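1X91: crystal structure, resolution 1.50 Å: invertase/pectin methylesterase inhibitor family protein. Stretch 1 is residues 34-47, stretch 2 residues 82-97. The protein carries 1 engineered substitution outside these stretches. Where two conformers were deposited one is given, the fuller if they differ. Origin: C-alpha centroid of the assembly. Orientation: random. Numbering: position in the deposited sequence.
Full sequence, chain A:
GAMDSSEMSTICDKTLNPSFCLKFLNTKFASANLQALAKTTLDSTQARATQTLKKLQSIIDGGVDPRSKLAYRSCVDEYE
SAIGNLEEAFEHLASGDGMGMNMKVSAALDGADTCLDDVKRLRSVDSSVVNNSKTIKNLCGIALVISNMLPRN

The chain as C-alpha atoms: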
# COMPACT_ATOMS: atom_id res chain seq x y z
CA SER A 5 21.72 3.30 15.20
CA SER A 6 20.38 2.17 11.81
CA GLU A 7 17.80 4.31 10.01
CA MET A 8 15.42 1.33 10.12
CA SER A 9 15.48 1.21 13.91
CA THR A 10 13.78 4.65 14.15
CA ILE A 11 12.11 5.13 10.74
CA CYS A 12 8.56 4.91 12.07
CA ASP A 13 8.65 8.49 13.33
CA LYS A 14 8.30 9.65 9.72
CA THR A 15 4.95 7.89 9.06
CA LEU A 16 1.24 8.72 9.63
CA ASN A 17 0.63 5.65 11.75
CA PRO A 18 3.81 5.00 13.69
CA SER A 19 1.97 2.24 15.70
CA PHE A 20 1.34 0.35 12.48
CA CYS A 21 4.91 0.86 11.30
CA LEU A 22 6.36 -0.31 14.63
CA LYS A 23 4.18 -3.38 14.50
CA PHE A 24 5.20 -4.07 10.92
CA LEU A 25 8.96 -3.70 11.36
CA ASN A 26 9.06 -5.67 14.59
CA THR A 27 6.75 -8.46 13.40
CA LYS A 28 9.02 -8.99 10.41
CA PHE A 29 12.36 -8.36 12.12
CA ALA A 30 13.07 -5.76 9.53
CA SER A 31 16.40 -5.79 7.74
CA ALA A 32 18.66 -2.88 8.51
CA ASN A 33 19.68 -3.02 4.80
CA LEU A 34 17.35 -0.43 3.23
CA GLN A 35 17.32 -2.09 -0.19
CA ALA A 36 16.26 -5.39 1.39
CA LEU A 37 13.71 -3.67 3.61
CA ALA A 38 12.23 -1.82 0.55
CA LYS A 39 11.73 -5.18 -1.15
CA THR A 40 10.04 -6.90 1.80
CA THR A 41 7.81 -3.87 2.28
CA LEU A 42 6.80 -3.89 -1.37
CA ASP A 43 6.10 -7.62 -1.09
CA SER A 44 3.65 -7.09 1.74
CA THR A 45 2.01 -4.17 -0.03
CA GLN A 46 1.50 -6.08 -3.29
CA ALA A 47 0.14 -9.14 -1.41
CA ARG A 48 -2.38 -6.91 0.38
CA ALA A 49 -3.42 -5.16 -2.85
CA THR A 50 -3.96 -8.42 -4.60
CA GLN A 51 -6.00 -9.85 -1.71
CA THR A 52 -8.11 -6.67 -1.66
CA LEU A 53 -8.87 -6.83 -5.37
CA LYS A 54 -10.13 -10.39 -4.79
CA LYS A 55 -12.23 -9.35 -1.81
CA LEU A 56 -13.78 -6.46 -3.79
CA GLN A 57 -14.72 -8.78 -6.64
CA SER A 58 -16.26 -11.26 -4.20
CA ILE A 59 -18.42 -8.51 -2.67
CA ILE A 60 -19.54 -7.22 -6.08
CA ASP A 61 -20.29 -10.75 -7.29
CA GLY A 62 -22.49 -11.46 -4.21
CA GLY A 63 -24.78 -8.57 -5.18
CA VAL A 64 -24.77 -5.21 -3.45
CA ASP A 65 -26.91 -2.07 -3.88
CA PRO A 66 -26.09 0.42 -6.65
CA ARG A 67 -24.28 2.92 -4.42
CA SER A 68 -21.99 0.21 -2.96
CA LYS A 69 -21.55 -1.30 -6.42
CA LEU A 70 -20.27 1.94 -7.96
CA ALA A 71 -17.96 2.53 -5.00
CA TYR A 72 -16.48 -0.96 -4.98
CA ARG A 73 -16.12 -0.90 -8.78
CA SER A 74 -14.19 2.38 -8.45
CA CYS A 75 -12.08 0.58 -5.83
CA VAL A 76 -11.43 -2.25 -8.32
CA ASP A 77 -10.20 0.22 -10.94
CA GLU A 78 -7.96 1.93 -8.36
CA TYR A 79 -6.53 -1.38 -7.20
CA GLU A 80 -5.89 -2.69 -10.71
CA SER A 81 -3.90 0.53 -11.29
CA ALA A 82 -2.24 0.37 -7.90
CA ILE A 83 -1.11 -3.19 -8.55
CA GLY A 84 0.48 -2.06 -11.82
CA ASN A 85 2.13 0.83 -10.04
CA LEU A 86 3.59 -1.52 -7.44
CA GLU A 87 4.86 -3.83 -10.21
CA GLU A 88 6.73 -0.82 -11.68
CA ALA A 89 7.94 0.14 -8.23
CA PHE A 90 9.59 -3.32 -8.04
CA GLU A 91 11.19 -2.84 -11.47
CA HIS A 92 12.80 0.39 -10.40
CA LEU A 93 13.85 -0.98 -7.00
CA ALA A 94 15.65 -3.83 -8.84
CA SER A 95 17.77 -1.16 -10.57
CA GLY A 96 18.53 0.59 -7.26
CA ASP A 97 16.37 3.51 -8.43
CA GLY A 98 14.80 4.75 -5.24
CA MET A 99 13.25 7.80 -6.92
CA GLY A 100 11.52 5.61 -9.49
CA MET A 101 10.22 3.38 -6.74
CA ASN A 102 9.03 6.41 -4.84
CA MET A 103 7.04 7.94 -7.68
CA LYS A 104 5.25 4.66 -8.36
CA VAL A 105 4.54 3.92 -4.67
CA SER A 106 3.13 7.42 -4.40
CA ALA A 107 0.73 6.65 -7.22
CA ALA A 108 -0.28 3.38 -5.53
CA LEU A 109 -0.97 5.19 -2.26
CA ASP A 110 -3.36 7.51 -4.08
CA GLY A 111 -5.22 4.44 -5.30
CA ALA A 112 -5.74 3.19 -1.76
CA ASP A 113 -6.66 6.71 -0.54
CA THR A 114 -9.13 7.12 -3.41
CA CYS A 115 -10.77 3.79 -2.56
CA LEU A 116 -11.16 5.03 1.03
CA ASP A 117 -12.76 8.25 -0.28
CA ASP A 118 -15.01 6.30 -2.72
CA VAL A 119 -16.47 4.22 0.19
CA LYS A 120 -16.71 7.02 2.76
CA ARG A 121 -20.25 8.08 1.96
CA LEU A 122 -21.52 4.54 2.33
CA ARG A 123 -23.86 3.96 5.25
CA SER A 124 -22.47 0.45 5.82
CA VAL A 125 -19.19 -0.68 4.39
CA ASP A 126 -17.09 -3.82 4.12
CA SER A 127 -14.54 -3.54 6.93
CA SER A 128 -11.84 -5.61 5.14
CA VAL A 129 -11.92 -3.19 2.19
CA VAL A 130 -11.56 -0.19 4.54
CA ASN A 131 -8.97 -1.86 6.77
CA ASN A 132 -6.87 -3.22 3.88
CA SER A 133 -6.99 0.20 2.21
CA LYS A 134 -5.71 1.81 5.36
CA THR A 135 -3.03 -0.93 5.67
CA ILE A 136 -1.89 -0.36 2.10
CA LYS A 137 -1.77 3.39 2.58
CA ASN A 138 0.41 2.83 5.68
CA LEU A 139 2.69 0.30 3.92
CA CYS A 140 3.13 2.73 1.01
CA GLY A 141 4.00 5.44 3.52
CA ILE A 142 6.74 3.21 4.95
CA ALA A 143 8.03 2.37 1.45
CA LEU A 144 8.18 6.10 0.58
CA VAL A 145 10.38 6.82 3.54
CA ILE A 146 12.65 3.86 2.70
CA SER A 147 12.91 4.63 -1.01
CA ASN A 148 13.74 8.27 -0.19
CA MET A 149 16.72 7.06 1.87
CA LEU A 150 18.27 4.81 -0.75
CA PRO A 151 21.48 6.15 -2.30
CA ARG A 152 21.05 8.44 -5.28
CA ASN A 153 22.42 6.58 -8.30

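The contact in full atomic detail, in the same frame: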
# COMPACT_ATOMS: atom_id res chain seq x y z
N LEU A 34 18.55 -1.11 3.74
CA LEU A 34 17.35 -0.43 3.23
C LEU A 34 16.86 -0.99 1.90
O LEU A 34 15.67 -1.00 1.67
CB LEU A 34 17.55 1.09 3.16
CG LEU A 34 17.62 1.80 4.53
CD1 LEU A 34 17.90 3.29 4.36
CD2 LEU A 34 16.37 1.56 5.33
N GLN A 35 17.74 -1.49 1.07
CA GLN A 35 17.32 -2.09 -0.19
C GLN A 35 16.49 -3.36 0.10
O GLN A 35 15.44 -3.60 -0.50
CB GLN A 35 18.56 -2.36 -1.05
CG GLN A 35 18.24 -3.05 -2.32
CD GLN A 35 17.96 -2.12 -3.49
OE1 GLN A 35 18.41 -0.95 -3.53
NE2 GLN A 35 17.25 -2.65 -4.49
N ALA A 36 16.97 -4.19 1.02
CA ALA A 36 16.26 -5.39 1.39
C ALA A 36 14.94 -5.07 2.06
O ALA A 36 13.93 -5.72 1.81
CB ALA A 36 17.16 -6.23 2.35
N LEU A 37 14.94 -4.07 2.95
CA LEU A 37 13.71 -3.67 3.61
C LEU A 37 12.67 -3.05 2.62
O LEU A 37 11.49 -3.34 2.74
CB LEU A 37 14.02 -2.69 4.72
CG LEU A 37 12.82 -2.27 5.56
CD1 LEU A 37 12.19 -3.51 6.22
CD2 LEU A 37 13.25 -1.20 6.56
N ALA A 38 13.11 -2.27 1.64
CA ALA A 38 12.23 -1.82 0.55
C ALA A 38 11.55 -2.99 -0.12
O ALA A 38 10.34 -2.94 -0.37
CB ALA A 38 13.01 -1.00 -0.46
N LYS A 39 12.31 -4.05 -0.40
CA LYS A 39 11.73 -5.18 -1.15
C LYS A 39 10.73 -5.91 -0.27
O LYS A 39 9.60 -6.24 -0.74
CB LYS A 39 12.85 -6.09 -1.62
CG LYS A 39 12.41 -7.40 -2.21
CD LYS A 39 11.46 -7.23 -3.34
CE LYS A 39 11.36 -8.50 -4.23
NZ LYS A 39 10.66 -9.66 -3.65
N THR A 40 11.05 -6.17 1.00
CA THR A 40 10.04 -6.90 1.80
C THR A 40 8.82 -6.05 2.05
O THR A 40 7.72 -6.60 2.13
CB THR A 40 10.55 -7.49 3.12
OG1 THR A 40 11.13 -6.45 3.90
CG2 THR A 40 11.63 -8.55 2.91
N THR A 41 8.95 -4.75 2.12
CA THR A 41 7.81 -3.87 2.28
C THR A 41 6.92 -3.89 1.05
O THR A 41 5.70 -3.96 1.17
CB THR A 41 8.25 -2.46 2.66
OG1 THR A 41 9.05 -2.49 3.88
CG2 THR A 41 7.05 -1.60 2.97
N LEU A 42 7.53 -3.76 -0.11
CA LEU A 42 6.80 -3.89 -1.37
C LEU A 42 6.08 -5.24 -1.46
O LEU A 42 4.93 -5.31 -1.93
CB LEU A 42 7.70 -3.62 -2.57
CG LEU A 42 8.08 -2.20 -2.85
CD1 LEU A 42 8.92 -2.16 -4.14
CD2 LEU A 42 6.86 -1.32 -3.01
N ASP A 43 6.73 -6.31 -1.05
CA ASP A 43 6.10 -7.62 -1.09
C ASP A 43 4.82 -7.60 -0.30
O ASP A 43 3.79 -8.08 -0.76
CB ASP A 43 7.04 -8.68 -0.52
CG ASP A 43 8.23 -9.01 -1.42
OD1 ASP A 43 8.24 -8.72 -2.66
OD2 ASP A 43 9.22 -9.66 -0.94
N SER A 44 4.85 -7.06 0.91
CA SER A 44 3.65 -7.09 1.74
C SER A 44 2.55 -6.25 1.11
O SER A 44 1.34 -6.58 1.19
CB SER A 44 3.98 -6.56 3.15
OG SER A 44 4.88 -7.44 3.84
N THR A 45 2.94 -5.13 0.55
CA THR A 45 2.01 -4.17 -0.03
C THR A 45 1.33 -4.80 -1.23
O THR A 45 0.08 -4.76 -1.34
CB THR A 45 2.72 -2.87 -0.47
OG1 THR A 45 3.55 -2.31 0.58
CG2 THR A 45 1.67 -1.80 -0.78
N GLN A 46 2.09 -5.44 -2.09
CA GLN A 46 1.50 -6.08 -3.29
C GLN A 46 0.59 -7.23 -2.87
O GLN A 46 -0.48 -7.43 -3.48
CB GLN A 46 2.59 -6.60 -4.23
CG GLN A 46 2.02 -7.05 -5.59
CD GLN A 46 1.46 -5.88 -6.46
OE1 GLN A 46 1.85 -5.68 -7.66
N ALA A 47 1.01 -8.01 -1.87
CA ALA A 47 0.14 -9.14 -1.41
C ALA A 47 -1.18 -8.58 -0.91
O ALA A 47 -2.23 -9.10 -1.27
CB ALA A 47 0.84 -9.92 -0.31
N ALA A 82 -3.23 0.38 -8.97
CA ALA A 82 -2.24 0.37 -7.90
C ALA A 82 -1.32 -0.84 -8.02
O ALA A 82 -0.12 -0.74 -7.79
CB ALA A 82 -2.90 0.39 -6.56
N ILE A 83 -1.89 -1.98 -8.36
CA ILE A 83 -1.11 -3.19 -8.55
C ILE A 83 -0.09 -2.99 -9.65
O ILE A 83 1.05 -3.40 -9.49
CB ILE A 83 -2.07 -4.43 -8.78
CG1 ILE A 83 -2.68 -4.79 -7.44
CG2 ILE A 83 -1.33 -5.59 -9.36
CD1 ILE A 83 -3.94 -5.59 -7.56
N GLY A 84 -0.48 -2.40 -10.78
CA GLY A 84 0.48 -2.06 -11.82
C GLY A 84 1.56 -1.13 -11.37
O GLY A 84 2.72 -1.29 -11.75
N ASN A 85 1.17 -0.13 -10.57
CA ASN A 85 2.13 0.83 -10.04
C ASN A 85 3.10 0.15 -9.13
O ASN A 85 4.30 0.45 -9.20
CB ASN A 85 1.46 2.03 -9.36
CG ASN A 85 0.81 2.96 -10.39
OD1 ASN A 85 1.39 3.19 -11.43
ND2 ASN A 85 -0.36 3.49 -10.08
N LEU A 86 2.65 -0.81 -8.33
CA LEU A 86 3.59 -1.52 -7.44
C LEU A 86 4.50 -2.46 -8.20
O LEU A 86 5.67 -2.62 -7.85
CB LEU A 86 2.86 -2.25 -6.31
CG LEU A 86 2.12 -1.37 -5.33
CD1 LEU A 86 1.09 -2.23 -4.54
CD2 LEU A 86 3.06 -0.70 -4.35
N GLU A 87 4.03 -3.01 -9.32
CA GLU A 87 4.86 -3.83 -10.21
C GLU A 87 6.01 -2.97 -10.74
O GLU A 87 7.14 -3.41 -10.77
CB GLU A 87 4.05 -4.45 -11.32
CG GLU A 87 3.09 -5.51 -10.76
CD GLU A 87 2.15 -6.14 -11.78
OE1 GLU A 87 1.82 -5.49 -12.79
OE2 GLU A 87 1.69 -7.30 -11.52
N GLU A 88 5.68 -1.74 -11.17
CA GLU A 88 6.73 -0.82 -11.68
C GLU A 88 7.67 -0.41 -10.56
O GLU A 88 8.88 -0.30 -10.78
CB GLU A 88 6.07 0.38 -12.31
CG GLU A 88 5.35 0.07 -13.62
CD GLU A 88 6.22 -0.58 -14.64
OE1 GLU A 88 7.37 -0.16 -14.79
OE2 GLU A 88 5.78 -1.58 -15.26
N ALA A 89 7.12 -0.23 -9.37
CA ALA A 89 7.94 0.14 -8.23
C ALA A 89 9.02 -0.94 -8.03
O ALA A 89 10.20 -0.64 -7.80
CB ALA A 89 7.10 0.27 -6.99
N PHE A 90 8.63 -2.21 -8.13
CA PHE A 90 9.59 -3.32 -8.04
C PHE A 90 10.67 -3.22 -9.13
O PHE A 90 11.83 -3.46 -8.87
CB PHE A 90 8.91 -4.67 -8.20
CG PHE A 90 8.22 -5.22 -6.93
CD1 PHE A 90 8.94 -5.82 -5.92
CD2 PHE A 90 6.84 -5.24 -6.83
CE1 PHE A 90 8.27 -6.44 -4.82
CE2 PHE A 90 6.21 -5.79 -5.73
CZ PHE A 90 6.94 -6.37 -4.72
N GLU A 91 10.26 -2.95 -10.36
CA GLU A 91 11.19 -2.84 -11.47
C GLU A 91 12.23 -1.83 -11.22
O GLU A 91 13.42 -2.09 -11.49
CB GLU A 91 10.48 -2.54 -12.79
CG GLU A 91 9.43 -3.55 -13.24
CD GLU A 91 9.99 -4.84 -13.78
OE1 GLU A 91 10.97 -4.76 -14.53
OE2 GLU A 91 9.39 -5.93 -13.52
N HIS A 92 11.82 -0.67 -10.69
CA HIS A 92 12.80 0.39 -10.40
C HIS A 92 13.65 0.07 -9.20
O HIS A 92 14.87 0.32 -9.21
CB HIS A 92 12.11 1.74 -10.34
CG HIS A 92 11.63 2.15 -11.70
ND1 HIS A 92 12.46 2.76 -12.60
CD2 HIS A 92 10.47 1.91 -12.36
CE1 HIS A 92 11.82 2.92 -13.75
NE2 HIS A 92 10.61 2.40 -13.63
N LEU A 93 13.07 -0.50 -8.16
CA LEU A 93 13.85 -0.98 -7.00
C LEU A 93 14.96 -1.94 -7.41
O LEU A 93 16.08 -1.80 -6.92
CB LEU A 93 12.98 -1.63 -5.94
CG LEU A 93 13.70 -2.15 -4.69
CD1 LEU A 93 14.40 -1.06 -3.96
CD2 LEU A 93 12.74 -2.91 -3.79
N ALA A 94 14.70 -2.81 -8.35
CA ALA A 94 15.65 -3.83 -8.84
C ALA A 94 16.84 -3.14 -9.49
O ALA A 94 17.93 -3.68 -9.51
CB ALA A 94 15.01 -4.78 -9.80
N SER A 95 16.64 -1.94 -10.03
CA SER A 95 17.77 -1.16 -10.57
C SER A 95 18.45 -0.26 -9.54
O SER A 95 19.37 0.50 -9.88
CB SER A 95 17.31 -0.35 -11.79
OG SER A 95 16.54 0.75 -11.39
N GLY A 96 18.03 -0.33 -8.28
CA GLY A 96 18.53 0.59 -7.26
C GLY A 96 17.98 2.01 -7.35
O GLY A 96 18.50 2.94 -6.72
N ASP A 97 16.94 2.20 -8.16
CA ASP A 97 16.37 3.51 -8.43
C ASP A 97 15.30 3.84 -7.42
O ASP A 97 14.11 3.61 -7.65
CB ASP A 97 15.83 3.51 -9.84
CG ASP A 97 15.14 4.80 -10.23
OD1 ASP A 97 15.30 5.84 -9.53
OD2 ASP A 97 14.40 4.80 -11.26

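Two helices, residues 34-47 and 82-94, lie side by side and nearly antiparallel, their directions 162° apart and their axes 10.1 Å from each other at closest approach. Together they bury 664 Å² of surface, and they do so mainly by interlocking: each helix presents knobs that settle into hollows formed by four residues of the other.

Leu42 is the central knob of the first helix. Its CA-to-CB bond points toward the partner, and its side chain sits among Leu86, Ala89, Phe90 and Leu93. Because Ala89 ends at its methyl, it leaves the depth that the Leu42 side chain fills, with Leu42 CD1 4.2 Å from Ala89 CB. On the flanks, Leu42 CD2 lies 4.1 Å from Leu86 CD2, and Leu42 CD1 lies 3.9 Å from Leu93 CD2. A branched, wholly apolar side chain suits such a pocket, since it can touch several walls at once and leaves no polar group unsatisfied.

The second helix answers with Leu93, which enters the hollow between Gln35, Ala38, Lys39 and Leu42. Here again an alanine keeps the partner's surface low: Ala38 CB is 3.8 Å from Leu93 CD1. The backbone of Leu93 is used as well. Gln35 points sideways at its CB, but its end comes nearer, and its NE2 donates a hydrogen bond to Leu93 O at 2.8 Å. That carbonyl also accepts the backbone bond from Gly96 N in the Schellman turn that ends the helix, so the amide reaches an acceptor near the helix terminus. Gly96 has a phi of 74°, a conformation that favours glycine.

Phe90 also starts out sideways, yet its ring swings into the hollow lined by Lys39, Leu42, Asp43 and Gln46. Leu42 CB lies over one face, 3.9 Å from the ring centroid, in a CH-pi contact. The others meet the edge: Lys39 CD is 3.6 Å from Phe90 CE1, and Asp43 OD1 is 3.1 Å from the same carbon, an approach that suits the slightly positive rim of an aromatic ring. Lys39 and Asp43 are themselves joined by a salt bridge, NZ of Lys39 to OD1 of Asp43 at 2.8 Å, one helical turn apart.

Gln46 completes the interlocking, lodged among Ile83, Leu86, Glu87 and Phe90. Its aliphatic portion packs against the ring, with Gln46 CB 4.0 Å from Phe90 CE2. Beside it, Thr45 turns its methyl inward, placing CG2 3.8 Å from Leu86 CD1, while its OG1 bonds back to Thr41 O at 2.8 Å, so the hydroxyl is satisfied within its own helix.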